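PDB 3X44: O-ureido-L-serine synthase from Streptomyces lavendulae, which catalyses the addition of hydroxyurea to O-acetyl-L-serine, giving the O-ureido-L-serine needed for biosynthesis of the antibiotic D-cycloserine, with pyridoxal 5'-phosphate as cofactor. Local coordinates for residues S158-D163 with L287-D292. The protein carries 1 engineered substitution. Residues are numbered along the deposited sequence; the frame is centred on the assembly and turned at random.
Sequences SEILAD and LAMLPD. With PUS ((E)-O-(carbamoylamino)-N-({3-hydroxy-2-methyl-5-[(phosphonooxy)methyl]pyridin-4-yl}methylidene)-L-serine), chain C.
Pro291 lies over one face of the PUS pyridine ring, its CB 3.1 Å from PUS N1; at the ring's edge, Asp292 OD2 contacts the methyl carbon C2A of PUS at 3.3 Å. The same oxygen accepts a hydrogen bond from the amide of Asn73 and pairs with the Tyr297 hydroxyl, which probably hold the carboxylate in position. Pro291 and Asp292 follow strand 285-290, an inner strand of the larger sheet in this type II PLP enzyme, and so link this cofactor-product Schiff base to the core of the fold. Farther back, the strand packs against helix 147-164: Ile160 points toward Leu287 and crosses it obliquely, its CG1, CG2 and CD1 all within 4 Å of one methyl, Leu287 CD2. In Leu287, chi1 (174°) carries CG out, anti to the backbone N, and chi2 (68°) turns CD2 to Ile160. A branched side chain suits the helix because its branch at CB lets both arms lie against that methyl. Phe172 on the adjacent strand 171-174 touches Ile160, Leu287 and Met289, all three side chains of the contact. Alternation turns Ala288 and Leu290 the other way, against helix 264-278, where the small alanine fits beside Thr269. Unbranched, Met289, close to Thr181 of the cofactor site, sends its sulfur out towards the helix; only CE turns along the strand, and SD makes a looser contact, 4.5 Å from Ile160 CD1.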
# COMPACT_ATOMS: atom_id res chain seq x y z
N SER A 158 11.54 0.03 -10.30
CA SER A 158 10.20 0.61 -10.40
C SER A 158 9.78 1.30 -9.12
O SER A 158 9.09 2.32 -9.15
CB SER A 158 9.17 -0.47 -10.76
OG SER A 158 9.34 -0.92 -12.10
N GLU A 159 10.18 0.74 -7.98
CA GLU A 159 9.85 1.30 -6.68
C GLU A 159 10.62 2.61 -6.49
O GLU A 159 10.07 3.60 -5.98
CB GLU A 159 10.24 0.32 -5.56
CG GLU A 159 9.45 -0.98 -5.59
CD GLU A 159 10.18 -2.12 -4.89
OE1 GLU A 159 10.94 -1.84 -3.94
OE2 GLU A 159 9.99 -3.28 -5.31
N ILE A 160 11.88 2.61 -6.90
CA ILE A 160 12.73 3.79 -6.78
C ILE A 160 12.19 4.93 -7.65
O ILE A 160 12.02 6.05 -7.18
CB ILE A 160 14.19 3.46 -7.19
CG1 ILE A 160 14.85 2.60 -6.11
CG2 ILE A 160 14.98 4.76 -7.43
CD1 ILE A 160 16.21 1.99 -6.51
N LEU A 161 11.90 4.63 -8.91
CA LEU A 161 11.39 5.64 -9.83
C LEU A 161 10.03 6.19 -9.42
O LEU A 161 9.77 7.38 -9.56
CB LEU A 161 11.32 5.09 -11.25
CG LEU A 161 12.68 4.88 -11.92
CD1 LEU A 161 12.52 3.98 -13.15
CD2 LEU A 161 13.26 6.24 -12.32
N ALA A 162 9.16 5.31 -8.92
CA ALA A 162 7.83 5.72 -8.49
C ALA A 162 7.93 6.66 -7.30
O ALA A 162 7.25 7.69 -7.25
CB ALA A 162 6.99 4.49 -8.11
N ASP A 163 8.78 6.32 -6.34
CA ASP A 163 8.96 7.13 -5.14
C ASP A 163 9.55 8.51 -5.44
O ASP A 163 9.21 9.49 -4.79
CB ASP A 163 9.85 6.41 -4.14
CG ASP A 163 9.09 5.43 -3.27
OD1 ASP A 163 7.85 5.42 -3.32
OD2 ASP A 163 9.74 4.67 -2.54
N LEU A 287 20.43 8.57 -2.93
CA LEU A 287 19.75 7.35 -2.50
C LEU A 287 20.77 6.23 -2.35
O LEU A 287 21.54 5.94 -3.28
CB LEU A 287 18.70 6.93 -3.53
CG LEU A 287 18.03 5.59 -3.25
CD1 LEU A 287 17.15 5.72 -1.99
CD2 LEU A 287 17.19 5.16 -4.45
N ALA A 288 20.77 5.58 -1.18
CA ALA A 288 21.69 4.49 -0.89
C ALA A 288 20.95 3.19 -0.58
O ALA A 288 19.94 3.19 0.14
CB ALA A 288 22.58 4.86 0.30
N MET A 289 21.45 2.09 -1.12
CA MET A 289 20.86 0.77 -0.90
C MET A 289 21.36 0.16 0.41
O MET A 289 22.56 0.19 0.69
CB MET A 289 21.21 -0.18 -2.04
CG MET A 289 20.68 0.23 -3.40
SD MET A 289 18.89 0.06 -3.48
CE MET A 289 18.69 -1.71 -3.28
N LEU A 290 20.45 -0.39 1.19
CA LEU A 290 20.78 -1.07 2.44
C LEU A 290 20.29 -2.50 2.17
O LEU A 290 19.11 -2.82 2.37
CB LEU A 290 20.03 -0.47 3.63
CG LEU A 290 20.01 1.06 3.82
CD1 LEU A 290 19.46 1.37 5.20
CD2 LEU A 290 21.40 1.66 3.64
N PRO A 291 21.19 -3.36 1.67
CA PRO A 291 20.90 -4.76 1.33
C PRO A 291 20.29 -5.69 2.36
O PRO A 291 19.45 -6.52 2.02
CB PRO A 291 22.24 -5.28 0.81
CG PRO A 291 22.94 -4.02 0.30
CD PRO A 291 22.59 -3.01 1.37
N ASP A 292 20.69 -5.57 3.62
CA ASP A 292 20.14 -6.47 4.62
C ASP A 292 20.10 -5.93 6.05
O ASP A 292 20.56 -4.82 6.32
CB ASP A 292 20.91 -7.81 4.60
CG ASP A 292 22.36 -7.67 5.04
OD1 ASP A 292 22.79 -6.56 5.43
OD2 ASP A 292 23.07 -8.70 5.01
N PUS C . 24.76 -11.36 -1.98
CA PUS C . 24.82 -12.57 -2.90
CB PUS C . 26.14 -12.57 -3.75
OG PUS C . 27.33 -12.59 -2.85
ND PUS C . 28.43 -13.31 -3.46
CE PUS C . 29.62 -12.68 -3.62
NZ2 PUS C . 29.69 -11.34 -3.60
OZ1 PUS C . 30.61 -13.33 -3.79
C PUS C . 24.75 -13.85 -2.05
O PUS C . 24.28 -13.80 -0.94
OT PUS C . 25.16 -14.90 -2.49
C2 PUS C . 24.76 -7.83 0.73
C3 PUS C . 24.62 -9.03 -0.12
C4 PUS C . 24.77 -8.90 -1.57
C5 PUS C . 25.03 -7.57 -2.14
C6 PUS C . 25.14 -6.43 -1.21
C2A PUS C . 24.65 -7.94 2.22
C4A PUS C . 24.83 -10.12 -2.47
C5A PUS C . 25.19 -7.35 -3.63
N1 PUS C . 25.01 -6.60 0.15
O3 PUS C . 24.30 -10.22 0.43
O1P PUS C . 24.33 -9.29 -5.83
O2P PUS C . 22.76 -7.62 -6.42
O3P PUS C . 25.08 -7.10 -6.40
O4P PUS C . 23.90 -7.46 -4.32
P PUS C . 24.03 -7.87 -5.75